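Local coordinates for putative alpha/beta hydrolase (Desulfitobacterium hafniense, PDB 4RPC), which probably hydrolyses a substrate not yet identified, by way of a serine nucleophile, at residues Glu124-Gly127 with Glu128-Gln132; Tyr190-Leu194 with Lys195-Ala199. All coordinates share one frame; numbering follows the deposited sequence.

Contact 1: Glu124-Gly127 with Glu128-Gln132; sequences EGMG and EMTEQ
Gly127 and Thr130 meet around a flat group, the Gly127 carbonyl, which receives two donors from the same threonine. The hydroxyl stays near the carbonyl plane, tilted 17° from it, with Thr130 OG1 2.7 Å from Gly127 O. The amide comes from above that plane, at 3.1 Å between Thr130 N and Gly127 O. The torsion about CA-CB (chi1 -63°) sets OG1 beside the threonine's own N and lets hydroxyl and amide converge on one oxygen, and the hydroxyl's bond in turn holds that rotation. Thr130 OG1 also touches Met126 CB at 3.5 Å, while the far end of Met126, a selenomethionine in the crystal, leads away. One residue back, Met129 N donates to Met126 O at 3.1 Å, the N-H angle of 137° marking a bent bond. This bond closes a type II' beta turn with Gly127 at the corner, where its positive phi suits glycine. Beside the bond, Met126 CB and Met129 CB lie 4.2 Å apart. The example shows how a tight turn feeds a chain into a helix: the loop after strand 112-119 is redirected into helix 130-145, and Met126 and Thr130 both pack on Tyr190 of the neighbouring helix 179-191.

Contact 2: Tyr190-Leu194 with Lys195-Ala199; sequences YRYDL and KAKNA
Leu194 and Lys197 close the first of two overlapping type I turns in the loop leaving helix 179-191 of this alpha/beta hydrolase fold. Lys197 N donates to Leu194 O at 3.1 Å, approaching from above the carbonyl plane, and Asn198 N then bonds Lys195 O. The Lys197 side chain runs back over this turn. Its CB rests 3.5 Å from Leu194 O. With chi1 at -65°, CG stands beside the backbone N and comes 3.8 Å from Asp193 O. The chain then extends straight, taking CD to 4.0 Å from Tyr192 OH and CE to 3.5 Å from Tyr192 CE1, the two side chains crossing at about a right angle. A bend at the last torsion (-90°) directs NZ to its salt bridge with Glu71, while Tyr192 OH hydrogen-bonds Glu104; lysine and tyrosine thus reach acids on two different helices. Just ahead of the turn, Asp193 OD2 lies 3.4 Å from Ala196 CB. The Leu194 side chain packs on apolar residues of helices 97-108 and 220-226. Its carbonyl has a further partner: one water donates to Leu194 O at 2.8 Å and accepts from Ala199 N at 2.7 Å.

In the fold
Contacts 1 and 2 illustrate how turns at the start of one helix and after the end of another can be tied together: one leads into helix 130-145, the other follows helix 179-191, and the centres of the two contacts lie about 12 Å apart. The tie is partly backbone, with Met126 N 2.9 Å from Tyr190 O in a probable hydrogen bond, and partly apolar, with Thr130 CG2 3.6 Å from Tyr190 CB. Arg191 NH1 also approaches Gly127 O, at 3.5 Å, as packing. Contact 1 is the more superficial. Contact 2 reaches further into the fold, since Tyr192 and Leu194 touch helix 97-108, the helix that starts at the probable nucleophile elbow.

Contact 1: Glu124-Gly127 with Glu128-Gln132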
ATOM      1  N   GLU A 124      -8.354  -9.462   5.397  1.00 39.91           N
ATOM      2  CA  GLU A 124      -9.343 -10.464   5.809  1.00 46.26           C
ATOM      3  C   GLU A 124      -9.218 -11.799   5.030  1.00 45.87           C
ATOM      4  O   GLU A 124      -9.098 -12.903   5.622  1.00 47.40           O
ATOM      5  CB  GLU A 124     -10.733  -9.870   5.621  1.00 50.78           C
ATOM      6  CG  GLU A 124     -11.872 -10.791   5.994  1.00 60.79           C
ATOM      7  CD  GLU A 124     -11.931 -11.032   7.490  1.00 68.05           C
ATOM      8  OE1 GLU A 124     -12.417 -10.136   8.235  1.00 73.06           O
ATOM      9  OE2 GLU A 124     -11.473 -12.110   7.917  1.00 71.44           O
ATOM     10  N   GLY A 125      -9.282 -11.705   3.716  1.00 29.52           N
ATOM     11  CA  GLY A 125      -9.291 -12.867   2.875  1.00 29.71           C
ATOM     12  C   GLY A 125     -10.693 -13.318   2.528  1.00 28.76           C
ATOM     13  O   GLY A 125     -11.289 -14.038   3.255  1.00 28.86           O
HETATM   14  N   MSE A 126     -11.206 -12.887   1.401  1.00 27.79           N
HETATM   15  CA  MSE A 126     -12.583 -13.074   1.072  1.00 29.21           C
HETATM   16  C   MSE A 126     -12.979 -14.378   0.442  1.00 28.74           C
HETATM   17  O   MSE A 126     -14.133 -14.524   0.134  1.00 28.77           O
HETATM   18  CB  MSE A 126     -13.019 -12.063   0.063  1.00 30.85           C
HETATM   19  CG  MSE A 126     -12.319 -10.758   0.113  1.00 34.41           C
HETATM   20 SE   MSE A 126     -13.709  -9.453   0.025  0.67 41.99          SE
HETATM   21  CE  MSE A 126     -13.631  -9.487   1.972  1.00 35.17           C
ATOM     22  N   GLY A 127     -12.062 -15.278   0.204  1.00 28.38           N
ATOM     23  CA  GLY A 127     -12.421 -16.557  -0.347  1.00 28.65           C
ATOM     24  C   GLY A 127     -13.224 -16.389  -1.595  1.00 29.48           C
ATOM     25  O   GLY A 127     -12.870 -15.643  -2.447  1.00 25.83           O
ATOM     26  N   GLU A 128     -14.335 -17.079  -1.698  1.00 32.18           N
ATOM     27  CA  GLU A 128     -15.061 -17.028  -2.975  1.00 34.72           C
ATOM     28  C   GLU A 128     -15.839 -15.727  -3.250  1.00 33.47           C
ATOM     29  O   GLU A 128     -16.243 -15.552  -4.378  1.00 33.98           O
ATOM     30  CB  GLU A 128     -15.956 -18.255  -3.177  1.00 38.09           C
ATOM     31  CG  GLU A 128     -15.185 -19.550  -3.456  1.00 41.86           C
ATOM     32  CD  GLU A 128     -14.505 -19.578  -4.831  1.00 44.18           C
ATOM     33  OE1 GLU A 128     -15.175 -19.391  -5.880  1.00 45.66           O
ATOM     34  OE2 GLU A 128     -13.284 -19.811  -4.864  1.00 46.58           O
HETATM   35  N   MSE A 129     -15.998 -14.803  -2.279  1.00 31.31           N
HETATM   36  CA  MSE A 129     -16.519 -13.451  -2.576  1.00 29.41           C
HETATM   37  C   MSE A 129     -15.481 -12.542  -3.270  1.00 26.53           C
HETATM   38  O   MSE A 129     -15.801 -11.421  -3.742  1.00 25.30           O
HETATM   39  CB  MSE A 129     -16.917 -12.655  -1.323  1.00 31.62           C
HETATM   40  CG  MSE A 129     -17.898 -13.174  -0.284  1.00 36.46           C
HETATM   41 SE   MSE A 129     -19.749 -13.390  -0.973  0.74 46.00          SE
HETATM   42  CE  MSE A 129     -19.656 -11.758  -2.038  1.00 31.67           C
ATOM     43  N   THR A 130     -14.220 -12.963  -3.297  1.00 25.42           N
ATOM     44  CA  THR A 130     -13.116 -12.166  -3.870  1.00 22.68           C
ATOM     45  C   THR A 130     -13.471 -11.642  -5.258  1.00 22.08           C
ATOM     46  O   THR A 130     -13.271 -10.470  -5.534  1.00 20.25           O
ATOM     47  CB  THR A 130     -11.841 -12.977  -3.987  1.00 21.84           C
ATOM     48  OG1 THR A 130     -11.399 -13.381  -2.713  1.00 21.83           O
ATOM     49  CG2 THR A 130     -10.732 -12.179  -4.597  1.00 21.42           C
ATOM     50  N   GLU A 131     -14.009 -12.494  -6.116  1.00 22.70           N
ATOM     51  CA  GLU A 131     -14.347 -12.131  -7.531  1.00 23.88           C
ATOM     52  C   GLU A 131     -15.360 -10.996  -7.608  1.00 22.59           C
ATOM     53  O   GLU A 131     -15.213 -10.027  -8.364  1.00 21.43           O
ATOM     54  CB  GLU A 131     -14.861 -13.371  -8.336  1.00 27.44           C
ATOM     55  CG  GLU A 131     -15.174 -13.127  -9.851  1.00 30.15           C
ATOM     56  CD  GLU A 131     -13.922 -12.796 -10.712  1.00 35.00           C
ATOM     57  OE1 GLU A 131     -12.827 -13.390 -10.452  1.00 36.07           O
ATOM     58  OE2 GLU A 131     -14.007 -11.961 -11.676  1.00 39.51           O
ATOM     59  N   GLN A 132     -16.397 -11.096  -6.821  1.00 23.33           N
ATOM     60  CA  GLN A 132     -17.451 -10.135  -6.947  1.00 24.65           C
ATOM     61  C   GLN A 132     -17.082  -8.744  -6.397  1.00 23.58           C
ATOM     62  O   GLN A 132     -17.403  -7.724  -7.031  1.00 23.12           O
ATOM     63  CB  GLN A 132     -18.691 -10.683  -6.319  1.00 27.98           C
ATOM     64  CG  GLN A 132     -19.386 -11.739  -7.171  1.00 31.04           C
ATOM     65  CD  GLN A 132     -20.598 -12.241  -6.425  1.00 35.01           C
ATOM     66  OE1 GLN A 132     -21.685 -11.685  -6.574  1.00 37.42           O
ATOM     67  NE2 GLN A 132     -20.393 -13.204  -5.514  1.00 36.36           N
TER

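Contact 2: Tyr190-Leu194 with Lys195-Ala199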
ATOM      1  N   TYR A 190      -7.922  -8.902  -2.356  1.00 20.95           N
ATOM      2  CA  TYR A 190      -9.033  -9.485  -1.653  1.00 22.72           C
ATOM      3  C   TYR A 190      -8.847 -10.948  -1.255  1.00 22.82           C
ATOM      4  O   TYR A 190      -9.447 -11.366  -0.330  1.00 23.96           O
ATOM      5  CB  TYR A 190     -10.329  -9.331  -2.483  1.00 23.62           C
ATOM      6  CG  TYR A 190     -10.857  -7.937  -2.426  1.00 25.28           C
ATOM      7  CD1 TYR A 190     -11.029  -7.292  -1.207  1.00 26.88           C
ATOM      8  CD2 TYR A 190     -11.192  -7.264  -3.565  1.00 26.14           C
ATOM      9  CE1 TYR A 190     -11.512  -5.991  -1.141  1.00 30.50           C
ATOM     10  CE2 TYR A 190     -11.651  -5.962  -3.528  1.00 28.78           C
ATOM     11  CZ  TYR A 190     -11.814  -5.329  -2.323  1.00 31.45           C
ATOM     12  OH  TYR A 190     -12.320  -4.072  -2.269  1.00 38.48           O
ATOM     13  N   ARG A 191      -8.026 -11.710  -1.958  1.00 23.25           N
ATOM     14  CA  ARG A 191      -7.718 -13.093  -1.617  1.00 24.75           C
ATOM     15  C   ARG A 191      -6.793 -13.233  -0.414  1.00 23.79           C
ATOM     16  O   ARG A 191      -6.916 -14.185   0.337  1.00 22.48           O
ATOM     17  CB  ARG A 191      -7.032 -13.782  -2.802  1.00 27.52           C
ATOM     18  CG  ARG A 191      -6.972 -15.279  -2.713  1.00 31.41           C
ATOM     19  CD  ARG A 191      -8.154 -15.959  -3.349  1.00 36.42           C
ATOM     20  NE  ARG A 191      -8.350 -15.526  -4.735  1.00 38.77           N
ATOM     21  CZ  ARG A 191      -9.455 -15.773  -5.451  1.00 39.37           C
ATOM     22  NH1 ARG A 191     -10.466 -16.469  -4.908  1.00 36.69           N
ATOM     23  NH2 ARG A 191      -9.546 -15.290  -6.725  1.00 40.50           N
ATOM     24  N   TYR A 192      -5.846 -12.302  -0.239  1.00 23.81           N
ATOM     25  CA  TYR A 192      -4.819 -12.441   0.823  1.00 23.35           C
ATOM     26  C   TYR A 192      -5.453 -12.703   2.180  1.00 24.19           C
ATOM     27  O   TYR A 192      -6.297 -11.959   2.663  1.00 26.34           O
ATOM     28  CB  TYR A 192      -3.953 -11.206   0.880  1.00 22.74           C
ATOM     29  CG  TYR A 192      -2.683 -11.329   1.719  1.00 23.29           C
ATOM     30  CD1 TYR A 192      -1.728 -12.286   1.432  1.00 23.61           C
ATOM     31  CD2 TYR A 192      -2.430 -10.473   2.746  1.00 21.54           C
ATOM     32  CE1 TYR A 192      -0.567 -12.374   2.187  1.00 24.72           C
ATOM     33  CE2 TYR A 192      -1.292 -10.568   3.518  1.00 22.58           C
ATOM     34  CZ  TYR A 192      -0.336 -11.499   3.234  1.00 23.80           C
ATOM     35  OH  TYR A 192       0.840 -11.596   4.015  1.00 24.26           O
ATOM     36  N   ASP A 193      -5.049 -13.766   2.815  1.00 25.90           N
ATOM     37  CA  ASP A 193      -5.573 -14.078   4.131  1.00 27.67           C
ATOM     38  C   ASP A 193      -4.440 -14.138   5.160  1.00 28.48           C
ATOM     39  O   ASP A 193      -3.722 -15.130   5.267  1.00 30.27           O
ATOM     40  CB  ASP A 193      -6.352 -15.377   4.005  1.00 30.33           C
ATOM     41  CG  ASP A 193      -7.048 -15.804   5.287  1.00 33.16           C
ATOM     42  OD1 ASP A 193      -7.023 -15.101   6.303  1.00 35.56           O
ATOM     43  OD2 ASP A 193      -7.583 -16.918   5.260  1.00 37.29           O
ATOM     44  N   LEU A 194      -4.272 -13.055   5.900  1.00 28.70           N
ATOM     45  CA  LEU A 194      -3.150 -12.921   6.840  1.00 29.90           C
ATOM     46  C   LEU A 194      -3.329 -13.762   8.116  1.00 32.43           C
ATOM     47  O   LEU A 194      -2.393 -14.348   8.586  1.00 31.24           O
ATOM     48  CB  LEU A 194      -2.986 -11.461   7.234  1.00 29.26           C
ATOM     49  CG  LEU A 194      -1.925 -11.119   8.263  1.00 29.38           C
ATOM     50  CD1 LEU A 194      -0.610 -11.649   7.763  1.00 28.85           C
ATOM     51  CD2 LEU A 194      -1.896  -9.624   8.497  1.00 29.30           C
ATOM     52  N   LYS A 195      -4.542 -13.832   8.648  1.00 34.83           N
ATOM     53  CA  LYS A 195      -4.804 -14.608   9.855  1.00 38.84           C
ATOM     54  C   LYS A 195      -4.364 -16.046   9.686  1.00 37.78           C
ATOM     55  O   LYS A 195      -3.771 -16.609  10.609  1.00 34.88           O
ATOM     56  CB  LYS A 195      -6.301 -14.566  10.223  1.00 42.94           C
ATOM     57  CG  LYS A 195      -6.659 -15.365  11.471  1.00 50.50           C
ATOM     58  CD  LYS A 195      -7.586 -14.586  12.407  1.00 55.23           C
ATOM     59  CE  LYS A 195      -8.196 -15.488  13.474  1.00 59.74           C
ATOM     60  NZ  LYS A 195      -7.151 -16.272  14.212  1.00 61.59           N
ATOM     61  N   ALA A 196      -4.633 -16.603   8.498  1.00 34.99           N
ATOM     62  CA  ALA A 196      -4.394 -18.013   8.212  1.00 36.67           C
ATOM     63  C   ALA A 196      -2.934 -18.391   8.254  1.00 37.48           C
ATOM     64  O   ALA A 196      -2.614 -19.565   8.368  1.00 38.10           O
ATOM     65  CB  ALA A 196      -4.959 -18.394   6.856  1.00 36.17           C
ATOM     66  N   LYS A 197      -2.052 -17.408   8.128  1.00 35.87           N
ATOM     67  CA  LYS A 197      -0.630 -17.676   8.130  1.00 36.80           C
ATOM     68  C   LYS A 197      -0.057 -17.970   9.514  1.00 37.89           C
ATOM     69  O   LYS A 197       0.987 -18.551   9.606  1.00 37.95           O
ATOM     70  CB  LYS A 197       0.107 -16.514   7.517  1.00 35.71           C
ATOM     71  CG  LYS A 197      -0.280 -16.400   6.066  1.00 35.95           C
ATOM     72  CD  LYS A 197       0.558 -15.400   5.363  1.00 34.66           C
ATOM     73  CE  LYS A 197       0.068 -15.279   3.938  1.00 34.35           C
ATOM     74  NZ  LYS A 197       0.791 -16.259   3.116  1.00 36.14           N
ATOM     75  N   ASN A 198      -0.737 -17.556  10.575  1.00 36.96           N
ATOM     76  CA  ASN A 198      -0.188 -17.672  11.907  1.00 36.68           C
ATOM     77  C   ASN A 198       1.222 -17.087  11.955  1.00 35.89           C
ATOM     78  O   ASN A 198       2.162 -17.733  12.402  1.00 33.56           O
ATOM     79  CB  ASN A 198      -0.172 -19.124  12.362  1.00 38.62           C
ATOM     80  CG  ASN A 198       0.238 -19.248  13.811  1.00 40.33           C
ATOM     81  OD1 ASN A 198      -0.078 -18.372  14.593  1.00 40.60           O
ATOM     82  ND2 ASN A 198       1.002 -20.287  14.156  1.00 41.57           N
ATOM     83  N   ALA A 199       1.343 -15.857  11.473  1.00 34.49           N
ATOM     84  CA  ALA A 199       2.632 -15.237  11.268  1.00 33.61           C
ATOM     85  C   ALA A 199       3.090 -14.449  12.496  1.00 34.55           C
ATOM     86  O   ALA A 199       2.336 -14.216  13.431  1.00 33.34           O
ATOM     87  CB  ALA A 199       2.567 -14.347  10.069  1.00 32.37           C
TER
HETATM   88  O   HOH W   1      -6.857 -12.435   7.764  1.00 36.32           O
HETATM   89  O   HOH W   2      -1.034 -14.621  10.982  1.00 33.89           O